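Local coordinates for L-threonine 3-dehydrogenase (Clostridioides difficile, PDB 7OL1), which probably catalyses the NAD-dependent oxidation of the 3-hydroxyl group of L-threonine, as a member of the NAD(P)-dependent epimerase/dehydratase family, at residues A[43-49]-A[64-69]; A[76-82]-A[121-125]; A[99-105]-A[160-164]; A[174-178]-A[256-260]; A[191-196]-A[232-236]. All coordinates share one frame; numbering follows the deposited sequence.

Contact 1 of 5, residues A[43-49]-A[64-69]; sequences RNEYGEQ and VCESGI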
# COMPACT_ATOMS: atom_id res chain seq x y z
N ARG A 43 9.78 12.28 -28.52
CA ARG A 43 10.70 12.19 -29.69
C ARG A 43 10.71 13.52 -30.43
O ARG A 43 11.81 14.09 -30.59
CB ARG A 43 10.30 11.06 -30.64
CG ARG A 43 10.89 9.71 -30.27
CD ARG A 43 10.31 8.49 -30.97
NE ARG A 43 11.13 7.35 -30.55
CZ ARG A 43 10.93 6.08 -30.88
NH1 ARG A 43 9.91 5.74 -31.65
NH2 ARG A 43 11.76 5.16 -30.43
N ASN A 44 9.52 14.00 -30.83
CA ASN A 44 9.31 15.29 -31.55
C ASN A 44 9.90 16.44 -30.74
O ASN A 44 10.49 17.33 -31.36
CB ASN A 44 7.85 15.59 -31.84
CG ASN A 44 7.24 14.63 -32.84
OD1 ASN A 44 7.94 13.90 -33.54
ND2 ASN A 44 5.92 14.62 -32.93
N GLU A 45 9.77 16.41 -29.41
CA GLU A 45 10.03 17.57 -28.52
C GLU A 45 11.44 17.54 -27.94
O GLU A 45 11.89 18.60 -27.44
CB GLU A 45 9.01 17.59 -27.38
CG GLU A 45 7.62 17.95 -27.84
CD GLU A 45 6.58 18.19 -26.76
OE1 GLU A 45 6.92 18.59 -25.60
OE2 GLU A 45 5.41 17.99 -27.10
N TYR A 46 12.09 16.37 -27.88
CA TYR A 46 13.36 16.20 -27.13
C TYR A 46 14.42 15.49 -27.99
O TYR A 46 15.58 15.43 -27.52
CB TYR A 46 13.11 15.43 -25.83
CG TYR A 46 12.38 16.19 -24.75
CD1 TYR A 46 11.01 16.34 -24.77
CD2 TYR A 46 13.07 16.73 -23.68
CE1 TYR A 46 10.34 17.05 -23.79
CE2 TYR A 46 12.42 17.43 -22.67
CZ TYR A 46 11.04 17.58 -22.73
OH TYR A 46 10.41 18.26 -21.73
N GLY A 47 14.04 14.91 -29.14
CA GLY A 47 14.98 14.36 -30.13
C GLY A 47 14.86 12.86 -30.25
O GLY A 47 14.96 12.19 -29.21
N GLU A 48 14.69 12.35 -31.49
CA GLU A 48 14.54 10.90 -31.81
C GLU A 48 15.64 10.07 -31.10
O GLU A 48 15.37 8.88 -30.75
CB GLU A 48 14.56 10.72 -33.33
CG GLU A 48 13.17 10.72 -33.98
CD GLU A 48 12.77 9.37 -34.56
OE1 GLU A 48 13.68 8.54 -34.79
OE2 GLU A 48 11.56 9.15 -34.78
N GLN A 49 16.78 10.71 -30.82
CA GLN A 49 18.05 10.08 -30.38
C GLN A 49 18.21 10.20 -28.85
O GLN A 49 19.21 9.66 -28.32
CB GLN A 49 19.22 10.76 -31.12
CG GLN A 49 20.14 9.80 -31.88
CD GLN A 49 19.47 8.61 -32.55
OE1 GLN A 49 18.53 8.73 -33.35
NE2 GLN A 49 19.98 7.42 -32.25
N VAL A 64 5.91 3.12 -32.86
CA VAL A 64 7.08 3.26 -31.95
C VAL A 64 8.24 2.45 -32.52
O VAL A 64 9.29 3.05 -32.83
CB VAL A 64 6.79 2.76 -30.52
CG1 VAL A 64 8.02 2.87 -29.66
CG2 VAL A 64 5.62 3.48 -29.87
N CYS A 65 8.00 1.13 -32.67
CA CYS A 65 8.98 0.05 -32.96
C CYS A 65 9.74 0.30 -34.26
O CYS A 65 10.80 -0.31 -34.42
CB CYS A 65 8.28 -1.30 -33.08
SG CYS A 65 8.12 -2.11 -31.47
N GLU A 66 9.21 1.15 -35.15
CA GLU A 66 9.72 1.33 -36.53
C GLU A 66 9.90 2.83 -36.79
O GLU A 66 9.07 3.40 -37.52
CB GLU A 66 8.75 0.60 -37.46
CG GLU A 66 8.05 -0.60 -36.80
CD GLU A 66 7.53 -1.72 -37.69
OE1 GLU A 66 8.06 -1.88 -38.81
OE2 GLU A 66 6.60 -2.44 -37.24
N SER A 67 10.91 3.46 -36.18
CA SER A 67 11.11 4.93 -36.22
C SER A 67 12.35 5.40 -35.45
O SER A 67 13.00 6.31 -35.97
CB SER A 67 9.90 5.65 -35.70
OG SER A 67 9.97 7.03 -36.03
N GLY A 68 12.65 4.89 -34.23
CA GLY A 68 13.77 5.45 -33.44
C GLY A 68 14.55 4.41 -32.64
O GLY A 68 14.77 3.31 -33.17
N ILE A 69 14.95 4.76 -31.41
CA ILE A 69 15.60 3.82 -30.44
C ILE A 69 14.54 3.02 -29.69
O ILE A 69 13.65 3.64 -29.11
CB ILE A 69 16.50 4.56 -29.44
CG1 ILE A 69 17.41 5.58 -30.14
CG2 ILE A 69 17.28 3.55 -28.60
CD1 ILE A 69 18.45 6.26 -29.21
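A mainly polar contact, one bond from side chain to backbone and one between side chains, joins R43, E48 and Q49 to segment 64-69, where the end of helix 33-46 meets the loop that leads into strand 69-72. R43 is the centrepiece. Its chain runs extended from CG to NE, which carries the guanidinium out from the helix and into the curve of the loop. There NH1 donates to V64 O at 3.0 Å, with a nearly straight N-H...O angle of 165° and the carbonyl oxygen close to the guanidinium plane. G68 CA lies over one face of the same group, offset toward its rim; with no side chain on G68, the backbone itself can serve as that surface. R43 NH2 lies 2.8 Å from I69 O.

Beside this, the carboxylate of E48 reaches S67, whose OG donates to E48 OE2 over 2.9 Å on the syn side of the carboxylate. At the outer side Q49 crosses I69 at about a right angle, its NE2 3.6 Å from I69 CD1. Between R43 on the helix and E48 beyond it, G47 leaves helical geometry with positive phi, while its N still bonds to R43 O at 2.8 Å.

The R43 side chain also touches V51 and A53 of strand 51-55. The helix that links the first two parallel strands and packs on the sheet is characteristic of the Rossmann-type fold; here its C-terminal end is also tied to the loop before strand 69-72.

Contact 2 of 5, residues A[76-82]-A[121-125]; sequences TDKNRFF and NGLEI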
# COMPACT_ATOMS: atom_id res chain seq x y z
N THR A 76 11.23 -6.41 -14.50
CA THR A 76 11.38 -7.25 -13.27
C THR A 76 12.79 -7.80 -13.15
O THR A 76 13.03 -8.46 -12.15
CB THR A 76 10.41 -8.43 -13.24
OG1 THR A 76 10.83 -9.31 -14.27
CG2 THR A 76 8.98 -8.03 -13.46
N ASP A 77 13.65 -7.57 -14.15
CA ASP A 77 15.11 -7.87 -14.12
C ASP A 77 15.88 -6.58 -13.76
O ASP A 77 16.11 -5.74 -14.65
CB ASP A 77 15.48 -8.48 -15.47
CG ASP A 77 16.94 -8.86 -15.69
OD1 ASP A 77 17.77 -8.80 -14.70
OD2 ASP A 77 17.24 -9.20 -16.86
N LYS A 78 16.27 -6.42 -12.50
CA LYS A 78 16.92 -5.16 -12.06
C LYS A 78 18.13 -4.93 -12.96
O LYS A 78 18.29 -3.84 -13.59
CB LYS A 78 17.31 -5.24 -10.58
CG LYS A 78 17.54 -3.91 -9.87
CD LYS A 78 17.87 -4.07 -8.39
CE LYS A 78 19.00 -3.14 -7.96
NZ LYS A 78 18.92 -2.81 -6.52
N ASN A 79 18.95 -5.98 -13.06
CA ASN A 79 20.23 -5.95 -13.80
C ASN A 79 20.02 -5.35 -15.19
O ASN A 79 20.73 -4.36 -15.53
CB ASN A 79 20.84 -7.35 -13.93
CG ASN A 79 22.22 -7.24 -14.51
OD1 ASN A 79 22.42 -7.44 -15.71
ND2 ASN A 79 23.13 -6.74 -13.70
N ARG A 80 19.10 -5.90 -15.99
CA ARG A 80 18.98 -5.48 -17.41
C ARG A 80 18.40 -4.05 -17.44
O ARG A 80 18.88 -3.23 -18.25
CB ARG A 80 18.19 -6.48 -18.25
CG ARG A 80 17.70 -5.91 -19.57
CD ARG A 80 18.35 -6.34 -20.89
NE ARG A 80 19.71 -5.88 -20.94
CZ ARG A 80 20.36 -5.38 -22.00
NH1 ARG A 80 19.78 -5.20 -23.18
NH2 ARG A 80 21.62 -5.03 -21.83
N PHE A 81 17.45 -3.76 -16.55
CA PHE A 81 16.83 -2.42 -16.40
C PHE A 81 17.96 -1.42 -16.20
O PHE A 81 18.04 -0.40 -16.95
CB PHE A 81 15.86 -2.42 -15.22
CG PHE A 81 14.83 -1.31 -15.13
CD1 PHE A 81 15.04 -0.07 -15.68
CD2 PHE A 81 13.67 -1.52 -14.39
CE1 PHE A 81 14.09 0.93 -15.56
CE2 PHE A 81 12.73 -0.52 -14.26
CZ PHE A 81 12.95 0.69 -14.85
N PHE A 82 18.86 -1.73 -15.26
CA PHE A 82 20.02 -0.86 -14.93
C PHE A 82 20.94 -0.73 -16.16
O PHE A 82 21.45 0.37 -16.43
CB PHE A 82 20.79 -1.45 -13.76
CG PHE A 82 22.03 -0.70 -13.35
CD1 PHE A 82 21.95 0.54 -12.75
CD2 PHE A 82 23.29 -1.29 -13.47
CE1 PHE A 82 23.09 1.21 -12.33
CE2 PHE A 82 24.43 -0.63 -13.04
CZ PHE A 82 24.33 0.63 -12.48
N ASN A 121 12.38 -1.87 -8.63
CA ASN A 121 13.64 -2.01 -9.39
C ASN A 121 13.97 -0.61 -9.91
O ASN A 121 15.09 -0.12 -9.67
CB ASN A 121 13.51 -3.07 -10.49
CG ASN A 121 13.60 -4.51 -10.01
OD1 ASN A 121 14.00 -4.82 -8.87
ND2 ASN A 121 13.20 -5.42 -10.90
N GLY A 122 13.02 0.00 -10.60
CA GLY A 122 13.17 1.37 -11.13
C GLY A 122 13.54 2.37 -10.04
O GLY A 122 14.28 3.31 -10.33
N LEU A 123 13.02 2.20 -8.82
CA LEU A 123 13.25 3.21 -7.76
C LEU A 123 14.70 3.07 -7.33
O LEU A 123 15.38 4.09 -7.15
CB LEU A 123 12.26 3.03 -6.61
CG LEU A 123 10.84 3.55 -6.88
CD1 LEU A 123 9.87 3.07 -5.83
CD2 LEU A 123 10.82 5.08 -6.95
N GLU A 124 15.16 1.83 -7.22
CA GLU A 124 16.54 1.51 -6.74
C GLU A 124 17.51 2.04 -7.80
O GLU A 124 18.58 2.60 -7.41
CB GLU A 124 16.67 0.02 -6.41
CG GLU A 124 16.21 -0.34 -5.01
CD GLU A 124 17.15 0.11 -3.90
OE1 GLU A 124 16.66 0.62 -2.84
OE2 GLU A 124 18.38 -0.06 -4.10
N ILE A 125 17.15 1.95 -9.09
CA ILE A 125 17.98 2.51 -10.19
C ILE A 125 18.03 4.03 -10.03
O ILE A 125 19.13 4.58 -10.02
CB ILE A 125 17.42 2.07 -11.55
CG1 ILE A 125 17.71 0.60 -11.82
CG2 ILE A 125 18.00 2.95 -12.64
CD1 ILE A 125 16.90 -0.00 -12.93
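I125 and F81 make the apolar centre of this helix-to-helix contact. The CD1 methyl of I125 sits over one face of the F81 ring, 3.6 Å from its centroid and 30° off the normal, a CH-pi contact. F81 CG lies anti to its own backbone N (chi1 -163°), and the ring thereby reaches inward beside I125 and G122. G122 brings bare backbone to the same ring, its CA 3.7 Å from F81 CE2. F82 adds a looser touch, its CB 4.2 Å from I125 CG1, which lies at the ring edge.

Around this core lies a polar margin. K78 passes obliquely across N121, its CB 3.7 Å from N121 OD1, and ends near E124 in a long salt bridge of 3.7 Å between K78 NZ and E124 OE2. The amide of N121 is steadied from outside, because ND2 donates to the V75 carbonyl. E124 likewise has a stronger partner, OE1 bonding to the hydroxyl of Y177.

Further out, D77 stands at the N-cap of helix 78-87 and accepts from R80 N in a weak bond of 3.4 Å to OD1.

The short segments cross at -49° with their axes 9.7 Å apart at closest approach. Beyond them F81 packs on L26 and T28 of strand 25-28, F82 continues along helix 108-129 to E128 and L129, and E124 touches L109 of the second subunit.

Contact 3 of 5, residues A[99-105]-A[160-164]; sequences LLSAVAE and NTMYG
Apolar contact is carried mainly by Y163, whose ring meets the segment around the start of helix 101-106. L100 CA stands over the middle of one ring face, 4.1 Å from the centroid and only 6° off the normal, a CH-pi contact made by a backbone carbon. The L100 side chain then runs alongside the tyrosine in the same direction, with CD2 3.8 Å from Y163 CZ. Nearer the backbone, A104 CB meets Y163 CB at 4.0 Å.

Hydrogen bonding gathers at the first turn of helix 162-181. M162 N donates to E105 OE2 over 3.1 Å, on the syn side of the carboxylate. T161 caps the same helix: its OG1, held between backbone N and carbonyl carbon (chi1 68°), accepts from G164 N at 3.0 Å. E105 OE1 bonds to the hydroxyl of Y176 of the second subunit.

Y163 opens the Tyr-X-X-X-Lys signature of short-chain dehydrogenases, which in relatives belongs to the active site. Chemically, the E105 carboxylate faces the amino end of helix 162-181, whose dipole probably helps stabilise its negative charge, and its two oxygens join that helix start to the dimer partner.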
# COMPACT_ATOMS: atom_id res chain seq x y z
N LEU A 99 0.62 -4.23 -15.54
CA LEU A 99 -0.71 -4.77 -15.92
C LEU A 99 -1.79 -3.86 -15.31
O LEU A 99 -1.65 -3.47 -14.12
CB LEU A 99 -0.80 -6.22 -15.42
CG LEU A 99 0.30 -7.17 -15.90
CD1 LEU A 99 -0.19 -8.60 -15.84
CD2 LEU A 99 0.79 -6.86 -17.31
N LEU A 100 -2.79 -3.51 -16.12
CA LEU A 100 -3.94 -2.62 -15.79
C LEU A 100 -5.17 -3.49 -15.47
O LEU A 100 -5.03 -4.74 -15.56
CB LEU A 100 -4.18 -1.69 -16.99
CG LEU A 100 -2.96 -0.91 -17.49
CD1 LEU A 100 -3.32 0.07 -18.58
CD2 LEU A 100 -2.24 -0.15 -16.38
N SER A 101 -6.31 -2.84 -15.15
CA SER A 101 -7.55 -3.36 -14.49
C SER A 101 -7.91 -4.78 -14.95
O SER A 101 -7.80 -5.70 -14.14
CB SER A 101 -8.73 -2.39 -14.69
OG SER A 101 -9.12 -1.74 -13.48
N ALA A 102 -8.36 -4.93 -16.20
CA ALA A 102 -8.93 -6.19 -16.75
C ALA A 102 -7.96 -7.35 -16.54
O ALA A 102 -8.36 -8.40 -15.99
CB ALA A 102 -9.21 -6.01 -18.23
N VAL A 103 -6.73 -7.17 -17.01
CA VAL A 103 -5.70 -8.24 -17.08
C VAL A 103 -5.29 -8.54 -15.64
O VAL A 103 -5.17 -9.73 -15.27
CB VAL A 103 -4.51 -7.80 -17.95
CG1 VAL A 103 -3.44 -8.88 -18.07
CG2 VAL A 103 -4.96 -7.35 -19.34
N ALA A 104 -5.10 -7.50 -14.84
CA ALA A 104 -4.67 -7.65 -13.43
C ALA A 104 -5.68 -8.53 -12.66
O ALA A 104 -5.19 -9.30 -11.82
CB ALA A 104 -4.47 -6.30 -12.78
N GLU A 105 -6.99 -8.45 -12.93
CA GLU A 105 -8.01 -9.19 -12.12
C GLU A 105 -7.87 -10.69 -12.40
O GLU A 105 -7.96 -11.47 -11.42
CB GLU A 105 -9.45 -8.66 -12.30
CG GLU A 105 -10.05 -7.98 -11.05
CD GLU A 105 -9.15 -7.64 -9.85
OE1 GLU A 105 -9.33 -8.28 -8.78
OE2 GLU A 105 -8.24 -6.74 -9.99
N ASN A 160 -10.34 -2.58 -3.72
CA ASN A 160 -10.65 -4.04 -3.60
C ASN A 160 -10.21 -4.76 -4.89
O ASN A 160 -10.51 -5.97 -5.02
CB ASN A 160 -12.15 -4.24 -3.36
CG ASN A 160 -13.02 -3.68 -4.48
OD1 ASN A 160 -12.66 -2.74 -5.19
ND2 ASN A 160 -14.19 -4.26 -4.67
N THR A 161 -9.60 -4.05 -5.85
CA THR A 161 -8.95 -4.60 -7.07
C THR A 161 -7.43 -4.74 -6.83
O THR A 161 -6.86 -3.91 -6.05
CB THR A 161 -9.17 -3.69 -8.29
OG1 THR A 161 -8.45 -2.47 -8.10
CG2 THR A 161 -10.63 -3.37 -8.53
N MET A 162 -6.79 -5.74 -7.46
CA MET A 162 -5.32 -5.96 -7.31
C MET A 162 -4.62 -4.79 -7.98
O MET A 162 -3.64 -4.29 -7.39
CB MET A 162 -4.85 -7.28 -7.92
CG MET A 162 -3.33 -7.46 -8.00
SD MET A 162 -2.49 -7.53 -6.40
CE MET A 162 -3.00 -9.14 -5.81
N TYR A 163 -5.11 -4.32 -9.13
CA TYR A 163 -4.50 -3.14 -9.80
C TYR A 163 -4.45 -1.98 -8.80
O TYR A 163 -3.35 -1.42 -8.54
CB TYR A 163 -5.23 -2.75 -11.08
CG TYR A 163 -4.66 -1.52 -11.74
CD1 TYR A 163 -3.31 -1.34 -11.84
CD2 TYR A 163 -5.48 -0.53 -12.26
CE1 TYR A 163 -2.77 -0.20 -12.42
CE2 TYR A 163 -4.96 0.60 -12.87
CZ TYR A 163 -3.60 0.76 -12.94
OH TYR A 163 -3.04 1.84 -13.52
N GLY A 164 -5.61 -1.65 -8.20
CA GLY A 164 -5.70 -0.57 -7.21
C GLY A 164 -4.73 -0.77 -6.07
O GLY A 164 -3.99 0.17 -5.69

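Contact 4 of 5, residues A[174-178]-A[256-260]; sequences CDYYH and HRNAF
N258 and D175 form the close-packed, inner part of this contact, where the loop before strand 260-261 approaches helix 162-181. One carboxylate oxygen takes two donors from the same residue: N258 ND2 bonds to D175 OD1 at 2.9 Å and 153°, arriving nearly along the C-O bond and within its own amide plane, while N258 N reaches the same OD1 in a weak bond. The D175 and N258 side chains run antiparallel alongside one another, their carboxylate and amide planes steeply inclined. C174 CB lies against N258 CG on the buried side, and ND2 has a further partner in T185 OG1.

The outer part, partly exposed, is a flat stack instead. The guanidinium of R257 lies on the H178 ring with centres 3.6 Å apart and planes 16° from parallel, and R257 CD rests over the ring centre at 3.5 Å from the centroid. H178 CG is anti to the backbone N (chi1 177°), which points the imidazole at the loop. Neither flat group depends on the stack alone: H178 ND1 bonds to V183 O, R257 NH2 forms a salt bridge with D184, and R257 NE bonds to T185 O.

D175 OD2 pairs with R158 of the second subunit, which also bonds to N258 O. A carboxylate fed by an amide and a peptide N-H on one oxygen and by an arginine on the other would probably stay ionised; through R158 the helix-loop junction is part of the dimer interface.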
# COMPACT_ATOMS: atom_id res chain seq x y z
N CYS A 174 6.92 5.17 -3.73
CA CYS A 174 7.48 6.32 -4.45
C CYS A 174 7.65 7.50 -3.48
O CYS A 174 8.73 8.14 -3.55
CB CYS A 174 6.61 6.68 -5.64
SG CYS A 174 6.58 5.39 -6.91
N ASP A 175 6.70 7.76 -2.58
CA ASP A 175 6.87 8.88 -1.60
C ASP A 175 8.00 8.50 -0.63
O ASP A 175 8.79 9.40 -0.28
CB ASP A 175 5.58 9.33 -0.92
CG ASP A 175 4.67 10.22 -1.78
OD1 ASP A 175 5.02 10.53 -2.95
OD2 ASP A 175 3.59 10.58 -1.28
N TYR A 176 8.12 7.23 -0.23
CA TYR A 176 9.20 6.79 0.70
C TYR A 176 10.58 7.07 0.07
O TYR A 176 11.47 7.49 0.82
CB TYR A 176 9.09 5.32 1.11
CG TYR A 176 10.24 4.82 1.96
CD1 TYR A 176 10.24 5.02 3.33
CD2 TYR A 176 11.29 4.08 1.42
CE1 TYR A 176 11.28 4.57 4.14
CE2 TYR A 176 12.34 3.62 2.21
CZ TYR A 176 12.34 3.87 3.59
OH TYR A 176 13.36 3.45 4.44
N TYR A 177 10.75 6.85 -1.24
CA TYR A 177 12.08 6.96 -1.89
C TYR A 177 12.45 8.45 -1.88
O TYR A 177 13.66 8.77 -1.67
CB TYR A 177 12.11 6.22 -3.24
CG TYR A 177 12.57 4.79 -3.11
CD1 TYR A 177 11.71 3.78 -2.69
CD2 TYR A 177 13.90 4.45 -3.29
CE1 TYR A 177 12.15 2.48 -2.49
CE2 TYR A 177 14.36 3.15 -3.12
CZ TYR A 177 13.48 2.17 -2.72
OH TYR A 177 13.95 0.90 -2.55
N HIS A 178 11.46 9.34 -1.98
CA HIS A 178 11.69 10.80 -1.86
C HIS A 178 11.97 11.19 -0.40
O HIS A 178 12.99 11.86 -0.13
CB HIS A 178 10.52 11.61 -2.39
CG HIS A 178 10.75 13.07 -2.19
ND1 HIS A 178 11.71 13.76 -2.93
CD2 HIS A 178 10.24 13.94 -1.29
CE1 HIS A 178 11.75 15.00 -2.52
NE2 HIS A 178 10.87 15.13 -1.50
N HIS A 256 2.57 17.52 -2.26
CA HIS A 256 2.34 16.13 -2.72
C HIS A 256 3.31 15.76 -3.87
O HIS A 256 3.89 16.65 -4.52
CB HIS A 256 0.89 15.99 -3.18
CG HIS A 256 -0.09 16.48 -2.18
ND1 HIS A 256 -0.52 17.78 -2.15
CD2 HIS A 256 -0.70 15.86 -1.15
CE1 HIS A 256 -1.38 17.93 -1.17
NE2 HIS A 256 -1.50 16.78 -0.53
N ARG A 257 3.47 14.47 -4.11
CA ARG A 257 4.38 13.95 -5.16
C ARG A 257 3.71 12.74 -5.81
O ARG A 257 3.43 12.81 -7.03
CB ARG A 257 5.76 13.66 -4.56
CG ARG A 257 6.72 14.85 -4.63
CD ARG A 257 8.09 14.64 -3.97
NE ARG A 257 9.10 14.94 -4.98
CZ ARG A 257 9.84 16.01 -4.97
NH1 ARG A 257 9.73 16.88 -3.98
NH2 ARG A 257 10.71 16.22 -5.93
N ASN A 258 3.40 11.69 -5.04
CA ASN A 258 2.88 10.43 -5.65
C ASN A 258 1.56 10.10 -5.00
O ASN A 258 1.56 9.64 -3.86
CB ASN A 258 3.91 9.28 -5.52
CG ASN A 258 5.22 9.54 -6.25
OD1 ASN A 258 5.30 9.32 -7.46
ND2 ASN A 258 6.24 9.98 -5.51
N ALA A 259 0.43 10.35 -5.68
CA ALA A 259 0.33 11.00 -6.98
C ALA A 259 -0.85 11.98 -7.00
O ALA A 259 -1.85 11.75 -6.29
CB ALA A 259 0.12 9.96 -8.05
N PHE A 260 -0.80 12.94 -7.92
CA PHE A 260 -1.71 14.10 -7.97
C PHE A 260 -2.97 13.69 -8.70
O PHE A 260 -2.82 13.21 -9.81
CB PHE A 260 -1.09 15.26 -8.75
CG PHE A 260 -0.05 16.05 -8.00
CD1 PHE A 260 -0.43 17.13 -7.23
CD2 PHE A 260 1.30 15.80 -8.14
CE1 PHE A 260 0.52 17.91 -6.57
CE2 PHE A 260 2.24 16.57 -7.47
CZ PHE A 260 1.85 17.61 -6.67

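Contact 5 of 5, residues A[191-196]-A[232-236]; sequences PGLISY and DMMYM
I194, M236 and M234 bury more of themselves than any other residues in this pairing of two parallel strands, 184-194 and 232-235, within the large Rossmann-type sheet. I194 uses both ends of its peptide: its N donates to M234 O at 3.1 Å, and its O accepts from M236 N at 2.8 Å, so the residue straddles Y235 in the usual parallel fashion. One step back, M234 N donates to G192 O over 2.9 Å, nearly collinear with the carbonyl.

Side chains sort to the two faces. I194 shares one with M233 and Y235; its CD1 lies 4.0 Å from M233 SD, and helices 207-217 and 321-334 pack over it. M234 and L193 point the other way and lie side by side, L193 CD2 reaching M234 CB at 3.8 Å, while P191 CG also lies 3.8 Å from M234 CB.

M236 follows directly, as helix 236-248 begins. Its CG is anti to the backbone N (chi1 -177°), but the chain then bends at chi2 and chi3, which turns the methyl back across L193 at about a right angle, M236 CE 3.8 Å from L193 CD1. Helix 33-46 lies against both residues through Q33.

At the far end two tyrosines cross: Y235 OH, hydrogen-bonded to D327 OD2, sits at the edge of the Y196 ring, near its plane and 3.3 Å from Y196 CD2.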
# COMPACT_ATOMS: atom_id res chain seq x y z
N PRO A 191 -7.48 9.47 -14.81
CA PRO A 191 -8.80 8.92 -15.01
C PRO A 191 -8.84 8.10 -16.30
O PRO A 191 -7.81 7.90 -16.88
CB PRO A 191 -9.63 10.19 -15.22
CG PRO A 191 -8.68 11.12 -15.95
CD PRO A 191 -7.34 10.85 -15.29
N GLY A 192 -10.05 7.73 -16.72
CA GLY A 192 -10.32 7.27 -18.09
C GLY A 192 -9.63 8.17 -19.10
O GLY A 192 -9.83 9.39 -19.04
N LEU A 193 -8.80 7.59 -19.95
CA LEU A 193 -8.21 8.31 -21.09
C LEU A 193 -8.91 7.87 -22.37
O LEU A 193 -9.30 6.64 -22.49
CB LEU A 193 -6.71 8.03 -21.11
CG LEU A 193 -5.95 8.50 -19.88
CD1 LEU A 193 -4.45 8.31 -20.04
CD2 LEU A 193 -6.26 9.96 -19.60
N ILE A 194 -9.11 8.86 -23.24
CA ILE A 194 -9.72 8.78 -24.60
C ILE A 194 -8.61 9.11 -25.60
O ILE A 194 -8.02 10.22 -25.46
CB ILE A 194 -10.88 9.81 -24.76
CG1 ILE A 194 -11.82 9.85 -23.56
CG2 ILE A 194 -11.66 9.57 -26.04
CD1 ILE A 194 -12.62 8.60 -23.42
N SER A 195 -8.33 8.19 -26.54
CA SER A 195 -7.42 8.46 -27.68
C SER A 195 -7.99 7.92 -28.99
O SER A 195 -8.91 7.08 -28.97
CB SER A 195 -6.02 7.94 -27.44
OG SER A 195 -5.89 6.60 -27.89
N TYR A 196 -7.42 8.42 -30.09
CA TYR A 196 -7.78 8.05 -31.48
C TYR A 196 -6.74 7.10 -32.08
O TYR A 196 -7.10 6.40 -33.03
CB TYR A 196 -7.92 9.30 -32.33
CG TYR A 196 -6.81 10.32 -32.22
CD1 TYR A 196 -5.69 10.23 -33.01
CD2 TYR A 196 -6.94 11.42 -31.39
CE1 TYR A 196 -4.69 11.20 -32.97
CE2 TYR A 196 -5.95 12.39 -31.32
CZ TYR A 196 -4.83 12.29 -32.12
OH TYR A 196 -3.85 13.25 -32.08
N ASP A 232 -14.59 10.42 -14.08
CA ASP A 232 -13.59 11.35 -14.66
C ASP A 232 -13.04 10.76 -15.97
O ASP A 232 -12.86 9.52 -16.05
CB ASP A 232 -12.41 11.63 -13.75
CG ASP A 232 -12.79 12.41 -12.52
OD1 ASP A 232 -13.29 11.76 -11.56
OD2 ASP A 232 -12.56 13.64 -12.54
N MET A 233 -12.76 11.66 -16.91
CA MET A 233 -12.14 11.39 -18.21
C MET A 233 -11.18 12.53 -18.53
O MET A 233 -11.30 13.63 -17.93
CB MET A 233 -13.17 11.31 -19.32
CG MET A 233 -14.18 10.25 -19.10
SD MET A 233 -13.55 8.67 -19.52
CE MET A 233 -15.03 7.69 -19.25
N MET A 234 -10.27 12.25 -19.46
CA MET A 234 -9.28 13.21 -20.00
C MET A 234 -8.91 12.77 -21.43
O MET A 234 -8.87 11.54 -21.70
CB MET A 234 -8.08 13.27 -19.05
CG MET A 234 -7.11 14.38 -19.39
SD MET A 234 -5.74 14.65 -18.22
CE MET A 234 -6.60 14.51 -16.66
N TYR A 235 -8.75 13.71 -22.35
CA TYR A 235 -8.34 13.43 -23.75
C TYR A 235 -6.83 13.25 -23.78
O TYR A 235 -6.10 14.12 -23.20
CB TYR A 235 -8.70 14.59 -24.68
CG TYR A 235 -8.78 14.29 -26.17
CD1 TYR A 235 -9.17 13.05 -26.63
CD2 TYR A 235 -8.52 15.28 -27.11
CE1 TYR A 235 -9.31 12.79 -27.98
CE2 TYR A 235 -8.64 15.04 -28.46
CZ TYR A 235 -9.05 13.79 -28.90
OH TYR A 235 -9.20 13.51 -30.23
N MET A 236 -6.36 12.24 -24.50
CA MET A 236 -4.95 11.80 -24.40
C MET A 236 -3.99 12.99 -24.45
O MET A 236 -3.08 13.05 -23.62
CB MET A 236 -4.60 10.77 -25.46
CG MET A 236 -3.19 10.27 -25.30
SD MET A 236 -2.84 9.53 -23.68
CE MET A 236 -3.82 8.03 -23.79

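Read from the N terminus, contact 1 closes first, a short loop of 14 residues that ties helix 33-46 to the approach of strand 69-72. Contacts 2 and 3 then cross: 99-105 lies between the segments of contact 2, and 160-164 follows them both, so helices 78-87, 101-106, 108-129 and 162-181 are interlocked in sequence. Contact 4 closes the longest loop, from helix 162-181 to the loop leading into strand 260-261, and contact 5 lies wholly within it, pairing strands 184-194 and 232-235. Contacts 2 and 4 touch through E124 and Y177, while contacts 3 and 4 share helix 162-181 and both reach the second subunit. Contacts 1 and 3 lie on opposite sides of the chain's centre.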